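Local coordinates for uncharacterized protein (Thermus thermophilus HB8, PDB 6SCE) that is a DNA nuclease of type III CRISPR defence that is activated by binding cyclic oligoadenylate in a CARF-type region, at residues A[320-326]-A[346-351]; A[331-336]-A[427-433]; A[296-300]-A[381-387]; A[361-366]-A[390-395]. One frame throughout, in Å; residues are numbered along the deposited sequence.

Along the chain the first segments come in the order interaction 3 (strand 293-297), interaction 1 (strand 316-321), interaction 2 (helix 326-338), interaction 4 (helix 354-370). Interactions 1 and 3 sit on neighbouring strands of one sheet, with centres about 10 Å apart, and both touch the bound oligoadenylate. Interaction 4 shares helix 384-393 with interaction 3, about 15 Å away between centres. Interaction 2 lies about 17 Å from interactions 1 and 3, centre to centre, where the CARF-like part meets the C-terminal part. Interaction 1 is nested in the loop closed by interaction 3, interaction 4 in that of interaction 2. The nearest atom of interaction 2 is about 8 Å from the oligoadenylate, so pocket and domain junction lie near each other.

Interaction 1: residues A[320-326]-A[346-351]; sequences LTTPEME and SFLSGP. With nucleotides of chain B.
Phe347 (chi1 -70°) turns the edge of its ring to Thr321 O, Thr322 O and Glu326 CG. Its CD1 is 3.7 Å from Thr322 O, and its CZ is 3.7 Å from Glu326 CG; Pro323 CA lies 3.8 Å from Phe347 CD1. The two strand ends are parallel. Leu320 pairs with Ser346 (CA-CA 5.2 Å) and Thr321 with Phe347 (5.3 Å). Leu348 N donates to Thr321 O at 2.8 Å; the bond from Thr321 N to Ser346 O, 3.3 Å, is weak. Phe347 CA adds a CA-H...O contact to Thr321 O at 3.2 Å. Leu320 (m, t) brings CD2 to 3.5 Å from Ser346 CB. Beyond the strands both segments become loops. Pro323 and Glu324 form a short 3-10 turn, and Met325, a selenomethionine, is the N-cap of the next helix. Thr322 CG2 packs 3.7 Å from Pro351 CD. The loops hold an adenine of the chain B oligoadenylate, as expected at the strand ends of a CARF fold. Thr322 OG1 (chi1 p) donates to N1 of A3 of chain B at 2.7 Å. N6 of A3 of chain B donates to Glu324 OE1 at 3.0 Å, and Arg114 forms a salt bridge with that same oxygen. Strands 316-321 and 342-347 are joined by a beta-alpha-beta crossover through helix 326-338. Thr321 and Phe347 face Leu329 of that helix; Leu320 and Leu348 face Val357 of helix 354-370.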
# COMPACT_ATOMS: atom_id res chain seq x y z
N LEU A 320 -8.88 -13.91 6.35
CA LEU A 320 -9.64 -14.09 5.12
C LEU A 320 -9.14 -13.19 4.04
O LEU A 320 -8.88 -12.02 4.28
CB LEU A 320 -11.12 -13.79 5.37
CG LEU A 320 -11.87 -14.65 6.37
CD1 LEU A 320 -13.34 -14.23 6.50
CD2 LEU A 320 -11.79 -16.11 5.99
N THR A 321 -9.02 -13.71 2.82
CA THR A 321 -8.75 -12.86 1.68
C THR A 321 -9.16 -13.54 0.37
O THR A 321 -9.81 -14.58 0.38
CB THR A 321 -7.29 -12.33 1.65
OG1 THR A 321 -7.22 -11.21 0.75
CG2 THR A 321 -6.31 -13.41 1.27
N THR A 322 -8.81 -12.90 -0.73
CA THR A 322 -9.20 -13.31 -2.04
C THR A 322 -8.07 -14.15 -2.64
O THR A 322 -6.89 -14.08 -2.24
CB THR A 322 -9.44 -12.10 -2.95
OG1 THR A 322 -8.29 -11.25 -2.89
CG2 THR A 322 -10.65 -11.34 -2.51
N PRO A 323 -8.42 -14.95 -3.64
CA PRO A 323 -7.39 -15.80 -4.23
C PRO A 323 -6.25 -15.03 -4.83
O PRO A 323 -5.12 -15.48 -4.75
CB PRO A 323 -8.16 -16.62 -5.29
CG PRO A 323 -9.51 -16.06 -5.38
CD PRO A 323 -9.75 -15.13 -4.24
N GLU A 324 -6.50 -13.84 -5.38
CA GLU A 324 -5.40 -13.01 -5.89
C GLU A 324 -4.43 -12.48 -4.80
O GLU A 324 -3.34 -11.99 -5.12
CB GLU A 324 -5.92 -11.87 -6.78
CG GLU A 324 -6.90 -10.89 -6.14
CD GLU A 324 -8.37 -11.27 -6.36
OE1 GLU A 324 -9.19 -10.43 -6.81
OE2 GLU A 324 -8.71 -12.41 -6.09
N MSE A 325 -4.78 -12.62 -3.52
CA MSE A 325 -3.88 -12.23 -2.42
C MSE A 325 -3.33 -13.49 -1.78
O MSE A 325 -2.91 -13.47 -0.60
CB MSE A 325 -4.66 -11.40 -1.39
CG MSE A 325 -5.16 -10.03 -1.84
SE MSE A 325 -3.62 -8.79 -1.86
CE MSE A 325 -4.68 -7.26 -2.51
N GLU A 326 -3.28 -14.62 -2.51
CA GLU A 326 -2.80 -15.86 -1.90
C GLU A 326 -1.39 -15.72 -1.31
O GLU A 326 -1.16 -16.17 -0.21
CB GLU A 326 -2.85 -17.03 -2.89
CG GLU A 326 -2.29 -18.33 -2.31
CD GLU A 326 -0.79 -18.45 -2.50
OE1 GLU A 326 -0.25 -17.81 -3.44
OE2 GLU A 326 -0.15 -19.18 -1.72
N SER A 346 -9.20 -18.71 5.16
CA SER A 346 -10.07 -19.14 4.11
C SER A 346 -10.04 -18.13 2.99
O SER A 346 -9.74 -16.95 3.22
CB SER A 346 -11.51 -19.32 4.63
OG SER A 346 -12.30 -19.99 3.67
N PHE A 347 -10.31 -18.60 1.77
CA PHE A 347 -10.49 -17.72 0.62
C PHE A 347 -11.94 -17.32 0.40
O PHE A 347 -12.88 -18.16 0.46
CB PHE A 347 -9.97 -18.37 -0.67
CG PHE A 347 -8.49 -18.50 -0.73
CD1 PHE A 347 -7.67 -17.37 -0.80
CD2 PHE A 347 -7.89 -19.76 -0.73
CE1 PHE A 347 -6.29 -17.49 -0.87
CE2 PHE A 347 -6.50 -19.89 -0.81
CZ PHE A 347 -5.71 -18.75 -0.86
N LEU A 348 -12.13 -16.04 0.08
CA LEU A 348 -13.41 -15.52 -0.43
C LEU A 348 -13.48 -15.77 -1.92
O LEU A 348 -12.44 -15.89 -2.56
CB LEU A 348 -13.53 -14.02 -0.17
CG LEU A 348 -13.31 -13.58 1.27
CD1 LEU A 348 -13.40 -12.05 1.32
CD2 LEU A 348 -14.30 -14.24 2.25
N SER A 349 -14.69 -15.86 -2.47
CA SER A 349 -14.89 -15.99 -3.90
C SER A 349 -14.31 -14.79 -4.63
O SER A 349 -13.76 -14.93 -5.71
CB SER A 349 -16.38 -16.13 -4.23
OG SER A 349 -16.94 -17.25 -3.58
N GLY A 350 -14.41 -13.61 -4.02
CA GLY A 350 -13.81 -12.42 -4.63
C GLY A 350 -13.87 -11.23 -3.68
O GLY A 350 -14.43 -11.32 -2.59
N PRO A 351 -13.34 -10.09 -4.14
CA PRO A 351 -13.27 -8.92 -3.25
C PRO A 351 -14.60 -8.28 -2.94
O PRO A 351 -14.67 -7.43 -2.07
CB PRO A 351 -12.34 -7.97 -4.01
CG PRO A 351 -12.41 -8.38 -5.44
CD PRO A 351 -12.53 -9.90 -5.35
P A B 3 -11.54 0.32 -0.77
OP1 A B 3 -12.92 -0.31 -0.84
OP2 A B 3 -11.46 1.47 0.19
O5' A B 3 -10.48 -0.80 -0.39
C5' A B 3 -9.06 -0.63 -0.52
C4' A B 3 -8.41 -1.86 0.05
O4' A B 3 -8.77 -3.03 -0.76
C3' A B 3 -6.89 -1.84 0.12
O3' A B 3 -6.53 -2.23 1.43
C2' A B 3 -6.48 -2.88 -0.94
O2' A B 3 -5.24 -3.50 -0.68
C1' A B 3 -7.64 -3.86 -0.84
N9 A B 3 -7.80 -4.69 -2.01
C8 A B 3 -7.84 -4.26 -3.32
N7 A B 3 -8.04 -5.26 -4.16
C5 A B 3 -8.18 -6.38 -3.36
C6 A B 3 -8.42 -7.73 -3.66
N6 A B 3 -8.62 -8.17 -4.90
N1 A B 3 -8.52 -8.58 -2.62
C2 A B 3 -8.37 -8.12 -1.37
N3 A B 3 -8.12 -6.86 -0.96
C4 A B 3 -8.04 -6.04 -2.03

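Interaction 2: residues A[331-336]-A[427-433]; sequences WAEAFF and DLLALRG
Helices 331-336 and 427-432 pass at 8.0 Å between axes, with their directions 140° apart, so they run roughly antiparallel. The nearest CA pairs are Ala332 with Leu431 (5.0 Å) and Trp331 with Gly433 (5.3 Å). Gly433 ends its helix in a Schellman motif with positive phi (113°), and its N bonds to Ala430 O at 2.9 Å. Its CA lies over the face of the Trp331 five-membered ring, 3.7 Å from the centroid, as a CH-pi contact. A side chain at this position would clash with the indole. Leu431 (t, p) lays its CB over one face of the Phe335 ring, and its CD1 is 3.7 Å from Phe335 CD2, 3.8 Å from Ala332 CB and 4.3 Å from Phe336 CE2. Phe335 (chi1 170°) also puts CE1 3.7 Å from Asp427 CB. One water bridges the backbones, donating to Trp331 O (2.6 Å) and Ala430 O (2.8 Å). This is apolar helix-helix packing. Helix 326-338 covers strand 316-321 of the CARF-like sheet, which Ala332 and Phe336 touch at Leu319. Helix 425-432 leads into strand 434-438 of the C-terminal sheet, probably the nuclease domain, and rests on its strand 551-558.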
# COMPACT_ATOMS: atom_id res chain seq x y z
N TRP A 331 2.20 -15.63 3.58
CA TRP A 331 3.22 -14.99 4.42
C TRP A 331 2.67 -14.60 5.78
O TRP A 331 3.37 -14.67 6.78
CB TRP A 331 3.82 -13.77 3.72
CG TRP A 331 4.43 -14.15 2.41
CD1 TRP A 331 5.08 -15.31 2.14
CD2 TRP A 331 4.40 -13.41 1.20
NE1 TRP A 331 5.47 -15.33 0.83
CE2 TRP A 331 5.07 -14.17 0.23
CE3 TRP A 331 3.88 -12.17 0.83
CZ2 TRP A 331 5.24 -13.74 -1.07
CZ3 TRP A 331 4.06 -11.74 -0.48
CH2 TRP A 331 4.72 -12.52 -1.40
N ALA A 332 1.41 -14.17 5.80
CA ALA A 332 0.77 -13.82 7.07
C ALA A 332 0.61 -15.07 7.93
O ALA A 332 0.90 -15.06 9.14
CB ALA A 332 -0.59 -13.18 6.85
N GLU A 333 0.14 -16.15 7.31
CA GLU A 333 0.02 -17.43 8.02
C GLU A 333 1.37 -17.86 8.60
O GLU A 333 1.45 -18.25 9.76
CB GLU A 333 -0.55 -18.50 7.08
CG GLU A 333 -0.77 -19.83 7.74
CD GLU A 333 -1.27 -20.90 6.77
OE1 GLU A 333 -0.86 -20.89 5.60
OE2 GLU A 333 -2.05 -21.76 7.21
N ALA A 334 2.44 -17.75 7.81
CA ALA A 334 3.77 -18.18 8.27
C ALA A 334 4.23 -17.30 9.44
O ALA A 334 4.79 -17.79 10.43
CB ALA A 334 4.75 -18.11 7.13
N PHE A 335 3.95 -16.00 9.33
CA PHE A 335 4.30 -15.09 10.39
C PHE A 335 3.64 -15.44 11.71
O PHE A 335 4.31 -15.51 12.76
CB PHE A 335 3.98 -13.65 10.03
CG PHE A 335 4.11 -12.72 11.19
CD1 PHE A 335 5.36 -12.34 11.63
CD2 PHE A 335 2.99 -12.29 11.88
CE1 PHE A 335 5.50 -11.51 12.73
CE2 PHE A 335 3.12 -11.47 12.99
CZ PHE A 335 4.38 -11.07 13.40
N PHE A 336 2.32 -15.66 11.66
CA PHE A 336 1.58 -15.95 12.87
C PHE A 336 1.94 -17.33 13.42
O PHE A 336 2.13 -17.47 14.62
CB PHE A 336 0.07 -15.79 12.65
CG PHE A 336 -0.40 -14.35 12.64
CD1 PHE A 336 -0.50 -13.63 13.82
CD2 PHE A 336 -0.74 -13.73 11.46
CE1 PHE A 336 -0.94 -12.32 13.81
CE2 PHE A 336 -1.17 -12.42 11.45
CZ PHE A 336 -1.26 -11.71 12.62
N ASP A 427 10.15 -8.59 11.82
CA ASP A 427 8.85 -9.26 11.95
C ASP A 427 7.86 -8.66 10.98
O ASP A 427 7.17 -9.37 10.28
CB ASP A 427 8.31 -9.22 13.39
CG ASP A 427 9.10 -10.11 14.33
OD1 ASP A 427 9.95 -10.87 13.85
OD2 ASP A 427 8.90 -10.06 15.55
N LEU A 428 7.79 -7.33 10.93
CA LEU A 428 6.95 -6.69 9.95
C LEU A 428 7.30 -7.18 8.54
O LEU A 428 6.40 -7.53 7.74
CB LEU A 428 7.06 -5.18 10.03
CG LEU A 428 6.29 -4.40 8.98
CD1 LEU A 428 4.80 -4.71 9.06
CD2 LEU A 428 6.55 -2.92 9.22
N LEU A 429 8.59 -7.21 8.22
CA LEU A 429 9.03 -7.62 6.90
C LEU A 429 8.65 -9.08 6.56
O LEU A 429 8.29 -9.37 5.42
CB LEU A 429 10.55 -7.40 6.73
CG LEU A 429 10.99 -5.97 6.45
CD1 LEU A 429 12.48 -5.83 6.74
CD2 LEU A 429 10.70 -5.55 5.02
N ALA A 430 8.75 -9.97 7.55
CA ALA A 430 8.30 -11.34 7.40
C ALA A 430 6.81 -11.37 7.04
O ALA A 430 6.38 -12.02 6.08
CB ALA A 430 8.57 -12.11 8.67
N LEU A 431 6.02 -10.59 7.77
CA LEU A 431 4.59 -10.55 7.53
C LEU A 431 4.30 -10.11 6.12
O LEU A 431 3.37 -10.58 5.48
CB LEU A 431 3.90 -9.65 8.56
CG LEU A 431 2.40 -9.45 8.43
CD1 LEU A 431 1.70 -10.76 8.75
CD2 LEU A 431 1.99 -8.36 9.42
N ARG A 432 5.11 -9.19 5.65
CA ARG A 432 5.02 -8.67 4.31
C ARG A 432 5.48 -9.61 3.23
O ARG A 432 5.13 -9.41 2.09
CB ARG A 432 5.86 -7.42 4.20
CG ARG A 432 5.92 -6.75 2.84
CD ARG A 432 4.54 -6.33 2.37
NE ARG A 432 4.64 -5.71 1.06
CZ ARG A 432 4.85 -6.39 -0.07
NH1 ARG A 432 4.90 -7.73 -0.08
NH2 ARG A 432 4.96 -5.73 -1.20
N GLY A 433 6.24 -10.63 3.57
CA GLY A 433 6.76 -11.55 2.55
C GLY A 433 8.26 -11.53 2.33
O GLY A 433 8.74 -11.97 1.28
O HOH W 1 6.00 -14.66 6.78

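Interaction 3: residues A[296-300]-A[381-387]; sequences ALVSE and SGTTAMA. With nucleotides of chain B.
The oligoadenylate pocket of the CARF-like domain is built here from the end of strand 293-297 and the loop before helix 384-393. The CA atoms of Leu297 and Ser381 are 5.1 Å apart, those of Ser299 and Gly382 5.2 Å. Ser299 OG (chi1 p) ties both sides to the ligand: it accepts from Gly382 N at 2.9 Å and donates to OP2 of A4 of chain B at 2.7 Å. Glu300 N donates to O2' of A3 of chain B at 3.3 Å. Gly382 has phi 72°, and a CB there would press on Leu297 CB and clash with Met386 CE. Two waters complete the join. One accepts from Leu297 N (3.0 Å) and Ser381 N (3.2 Å); the other donates to Leu297 O (2.7 Å) and Ser381 OG (2.6 Å). Leu297 (chi1 m) packs CD2 3.8 Å from Met386 CB and CD1 4.3 Å from Ala387 CB. Thr383 is the N-cap: its OG1 accepts from Met386 N at 3.2 Å. Thr384 N and Thr384 OG1 both donate to OP1 of A3 of chain B, at 2.8 and 2.6 Å. Met386, a selenomethionine, has SE 3.7 Å from C2 of A3 of chain B. A helix N terminus that receives a phosphate beside the C-terminal strand ends is typical of nucleotide sites in Rossmann-like folds, to which CARF domains belong.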
# COMPACT_ATOMS: atom_id res chain seq x y z
N ALA A 296 -9.08 -10.77 10.93
CA ALA A 296 -8.59 -9.77 10.00
C ALA A 296 -8.68 -10.23 8.56
O ALA A 296 -8.67 -11.45 8.28
CB ALA A 296 -7.13 -9.42 10.32
N LEU A 297 -8.79 -9.25 7.65
CA LEU A 297 -8.62 -9.49 6.23
C LEU A 297 -7.12 -9.37 5.94
O LEU A 297 -6.37 -8.87 6.79
CB LEU A 297 -9.49 -8.49 5.45
CG LEU A 297 -10.87 -8.75 6.07
CD1 LEU A 297 -11.60 -7.56 6.66
CD2 LEU A 297 -11.75 -9.66 5.23
N VAL A 298 -6.67 -9.85 4.77
CA VAL A 298 -5.30 -9.67 4.34
C VAL A 298 -5.34 -8.92 3.02
O VAL A 298 -6.08 -9.26 2.10
CB VAL A 298 -4.54 -11.01 4.20
CG1 VAL A 298 -3.14 -10.77 3.66
CG2 VAL A 298 -4.45 -11.69 5.55
N SER A 299 -4.55 -7.86 2.95
CA SER A 299 -4.46 -7.06 1.74
C SER A 299 -3.09 -6.37 1.64
O SER A 299 -2.12 -6.87 2.20
CB SER A 299 -5.65 -6.13 1.63
OG SER A 299 -5.73 -5.21 2.71
N GLU A 300 -2.98 -5.28 0.88
CA GLU A 300 -1.68 -4.79 0.48
C GLU A 300 -0.85 -4.27 1.66
O GLU A 300 0.35 -4.48 1.72
CB GLU A 300 -1.84 -3.71 -0.61
CG GLU A 300 -0.54 -3.02 -1.01
CD GLU A 300 0.50 -3.95 -1.63
OE1 GLU A 300 0.08 -4.95 -2.26
OE2 GLU A 300 1.74 -3.67 -1.50
N SER A 381 -8.08 -3.79 6.68
CA SER A 381 -7.66 -4.53 5.48
C SER A 381 -8.84 -5.07 4.68
O SER A 381 -9.99 -5.10 5.12
CB SER A 381 -6.71 -5.65 5.88
OG SER A 381 -5.65 -5.17 6.71
N GLY A 382 -8.50 -5.52 3.48
CA GLY A 382 -9.45 -5.87 2.48
C GLY A 382 -10.11 -4.64 1.90
O GLY A 382 -9.87 -3.49 2.32
N THR A 383 -10.99 -4.89 0.95
CA THR A 383 -11.82 -3.87 0.34
C THR A 383 -12.87 -3.41 1.34
O THR A 383 -13.06 -4.03 2.38
CB THR A 383 -12.54 -4.45 -0.88
OG1 THR A 383 -13.41 -5.49 -0.43
CG2 THR A 383 -11.54 -4.97 -1.90
N THR A 384 -13.59 -2.34 1.04
CA THR A 384 -14.64 -1.88 1.95
C THR A 384 -15.73 -2.94 2.14
O THR A 384 -16.19 -3.17 3.26
CB THR A 384 -15.24 -0.53 1.52
OG1 THR A 384 -14.17 0.41 1.36
CG2 THR A 384 -16.18 -0.00 2.51
N ALA A 385 -16.07 -3.64 1.05
CA ALA A 385 -16.98 -4.77 1.13
C ALA A 385 -16.53 -5.80 2.13
O ALA A 385 -17.35 -6.22 2.96
CB ALA A 385 -17.17 -5.41 -0.25
N MSE A 386 -15.25 -6.17 2.10
CA MSE A 386 -14.73 -7.21 2.97
C MSE A 386 -14.71 -6.78 4.42
O MSE A 386 -15.10 -7.52 5.32
CB MSE A 386 -13.38 -7.66 2.50
CG MSE A 386 -13.37 -8.34 1.12
SE MSE A 386 -11.63 -8.44 0.29
CE MSE A 386 -10.65 -9.42 1.63
N ALA A 387 -14.27 -5.55 4.64
CA ALA A 387 -14.21 -5.00 5.99
C ALA A 387 -15.59 -4.79 6.61
O ALA A 387 -15.78 -5.03 7.81
CB ALA A 387 -13.42 -3.71 5.97
P A B 3 -11.54 0.32 -0.77
OP1 A B 3 -12.92 -0.31 -0.84
OP2 A B 3 -11.46 1.47 0.19
O5' A B 3 -10.48 -0.80 -0.39
C5' A B 3 -9.06 -0.63 -0.52
C4' A B 3 -8.41 -1.86 0.05
O4' A B 3 -8.77 -3.03 -0.76
C3' A B 3 -6.89 -1.84 0.12
O3' A B 3 -6.53 -2.23 1.43
C2' A B 3 -6.48 -2.88 -0.94
O2' A B 3 -5.24 -3.50 -0.68
C1' A B 3 -7.64 -3.86 -0.84
N9 A B 3 -7.80 -4.69 -2.01
C8 A B 3 -7.84 -4.26 -3.32
N7 A B 3 -8.04 -5.26 -4.16
C5 A B 3 -8.18 -6.38 -3.36
C6 A B 3 -8.42 -7.73 -3.66
N6 A B 3 -8.62 -8.17 -4.90
N1 A B 3 -8.52 -8.58 -2.62
C2 A B 3 -8.37 -8.12 -1.37
N3 A B 3 -8.12 -6.86 -0.96
C4 A B 3 -8.04 -6.04 -2.03
P A B 4 -5.21 -1.68 2.17
OP1 A B 4 -4.53 -0.66 1.32
OP2 A B 4 -4.41 -2.83 2.72
O5' A B 4 -5.96 -0.92 3.35
C5' A B 4 -5.17 -0.44 4.45
C4' A B 4 -5.87 0.75 5.06
O4' A B 4 -5.28 1.06 6.35
C3' A B 4 -5.75 2.01 4.22
O3' A B 4 -6.88 2.88 4.28
C2' A B 4 -4.56 2.70 4.89
O2' A B 4 -4.49 4.08 4.60
C1' A B 4 -4.89 2.41 6.35
N9 A B 4 -3.80 2.62 7.28
C8 A B 4 -3.89 3.37 8.43
N7 A B 4 -2.76 3.45 9.07
C5 A B 4 -1.85 2.75 8.29
C6 A B 4 -0.47 2.49 8.43
N6 A B 4 0.29 2.94 9.43
N1 A B 4 0.13 1.78 7.44
C2 A B 4 -0.62 1.35 6.41
N3 A B 4 -1.93 1.52 6.19
C4 A B 4 -2.49 2.23 7.17
O HOH W 2 -8.58 -6.39 8.47
O HOH W 3 -4.28 -7.30 7.29

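Interaction 4: residues A[361-366]-A[390-395]; sequences LAPVVE and LYLALR
In the Rossmann-like alpha/beta fold, helices 354-370 and 384-393 lie side by side on one face of the sheet, and this contact joins them. Ala362 and Ala393 allow the closest approach, CA to CA 4.4 Å. Leu361 (m, t) puts CD1 3.6 Å from Leu390 CD1 and CB 3.8 Å from Ala393 CB. Val365 (t) puts CG2 4.1 Å from Leu394 CD2. Leu361 and Leu390 also reach the sheet, at Leu320 and Leu297. Helix 361-366 is kinked at Pro363, whose N, a proline nitrogen, has no hydrogen to give. Val364 N makes only a weak bond to Leu361 O, 3.0 Å. In 390-395, Leu394 N bonds to Tyr391 O at 3.0 Å and Ala393 N weakly to Leu390 O at 3.1 Å. Arg395 lies at the exposed edge, and all three of its side-chain nitrogens have partners. NE and NH2 form a salt bridge with Glu366 OE2 at 3.0 and 3.1 Å, though both hydrogen bonds are weak in angle. Its NH1 donates back to Leu392 O (3.0 Å) and Leu394 O (2.9 Å), within its own segment. Its backbone fares worse: Arg395 N is buried without a partner, 3.9 Å from Val365 CG1.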
# COMPACT_ATOMS: atom_id res chain seq x y z
N LEU A 361 -17.42 -15.63 9.50
CA LEU A 361 -16.96 -15.20 10.80
C LEU A 361 -18.01 -15.14 11.92
O LEU A 361 -17.64 -15.24 13.09
CB LEU A 361 -16.16 -13.88 10.72
CG LEU A 361 -14.82 -14.03 10.01
CD1 LEU A 361 -14.15 -12.68 9.82
CD2 LEU A 361 -13.89 -14.92 10.80
N ALA A 362 -19.28 -14.99 11.58
CA ALA A 362 -20.33 -14.88 12.59
C ALA A 362 -20.26 -16.01 13.63
O ALA A 362 -20.26 -15.74 14.85
CB ALA A 362 -21.70 -14.78 11.95
N PRO A 363 -20.16 -17.26 13.18
CA PRO A 363 -20.12 -18.36 14.15
C PRO A 363 -18.88 -18.37 15.05
O PRO A 363 -18.94 -18.82 16.20
CB PRO A 363 -20.13 -19.62 13.26
CG PRO A 363 -20.62 -19.17 11.94
CD PRO A 363 -20.13 -17.76 11.80
N VAL A 364 -17.76 -17.86 14.52
CA VAL A 364 -16.52 -17.80 15.26
C VAL A 364 -16.69 -16.75 16.37
O VAL A 364 -16.37 -16.99 17.53
CB VAL A 364 -15.34 -17.45 14.32
CG1 VAL A 364 -14.07 -17.12 15.09
CG2 VAL A 364 -15.11 -18.56 13.32
N VAL A 365 -17.22 -15.59 16.00
CA VAL A 365 -17.50 -14.54 16.96
C VAL A 365 -18.44 -15.05 18.07
O VAL A 365 -18.18 -14.86 19.25
CB VAL A 365 -18.12 -13.32 16.26
CG1 VAL A 365 -18.62 -12.29 17.26
CG2 VAL A 365 -17.10 -12.70 15.33
N GLU A 366 -19.53 -15.68 17.66
CA GLU A 366 -20.55 -16.10 18.61
C GLU A 366 -20.00 -17.14 19.59
O GLU A 366 -20.20 -17.02 20.79
CB GLU A 366 -21.82 -16.57 17.90
CG GLU A 366 -22.67 -15.37 17.46
CD GLU A 366 -23.72 -15.68 16.40
OE1 GLU A 366 -24.06 -16.86 16.20
OE2 GLU A 366 -24.20 -14.71 15.78
N LEU A 390 -16.79 -8.10 7.77
CA LEU A 390 -16.23 -8.45 9.05
C LEU A 390 -16.98 -7.71 10.14
O LEU A 390 -17.32 -8.29 11.15
CB LEU A 390 -14.73 -8.15 9.11
CG LEU A 390 -14.05 -8.16 10.48
CD1 LEU A 390 -14.32 -9.42 11.25
CD2 LEU A 390 -12.55 -8.05 10.27
N TYR A 391 -17.22 -6.42 9.96
CA TYR A 391 -17.95 -5.65 10.97
C TYR A 391 -19.34 -6.27 11.23
O TYR A 391 -19.77 -6.35 12.37
CB TYR A 391 -18.10 -4.20 10.52
CG TYR A 391 -19.11 -3.45 11.35
CD1 TYR A 391 -18.83 -3.09 12.65
CD2 TYR A 391 -20.33 -3.08 10.81
CE1 TYR A 391 -19.76 -2.39 13.42
CE2 TYR A 391 -21.26 -2.39 11.56
CZ TYR A 391 -20.98 -2.04 12.86
OH TYR A 391 -21.93 -1.33 13.59
N LEU A 392 -20.00 -6.73 10.17
CA LEU A 392 -21.36 -7.27 10.29
C LEU A 392 -21.40 -8.64 10.97
O LEU A 392 -22.46 -9.07 11.43
CB LEU A 392 -22.04 -7.31 8.91
CG LEU A 392 -22.40 -5.92 8.36
CD1 LEU A 392 -22.78 -5.98 6.91
CD2 LEU A 392 -23.51 -5.25 9.16
N ALA A 393 -20.26 -9.30 11.02
CA ALA A 393 -20.10 -10.55 11.77
C ALA A 393 -20.02 -10.32 13.27
O ALA A 393 -20.19 -11.24 14.05
CB ALA A 393 -18.86 -11.28 11.33
N LEU A 394 -19.69 -9.09 13.68
CA LEU A 394 -19.44 -8.81 15.07
C LEU A 394 -20.75 -8.79 15.87
O LEU A 394 -21.82 -8.66 15.29
CB LEU A 394 -18.70 -7.50 15.26
CG LEU A 394 -17.37 -7.48 14.49
CD1 LEU A 394 -16.67 -6.18 14.80
CD2 LEU A 394 -16.44 -8.67 14.76
N ARG A 395 -20.63 -8.98 17.17
CA ARG A 395 -21.74 -8.86 18.10
C ARG A 395 -21.24 -8.12 19.32
O ARG A 395 -20.02 -8.04 19.54
CB ARG A 395 -22.25 -10.25 18.54
CG ARG A 395 -22.68 -11.18 17.41
CD ARG A 395 -23.96 -10.74 16.72
NE ARG A 395 -24.33 -11.72 15.68
CZ ARG A 395 -24.03 -11.65 14.37
NH1 ARG A 395 -23.35 -10.63 13.85
NH2 ARG A 395 -24.44 -12.62 13.56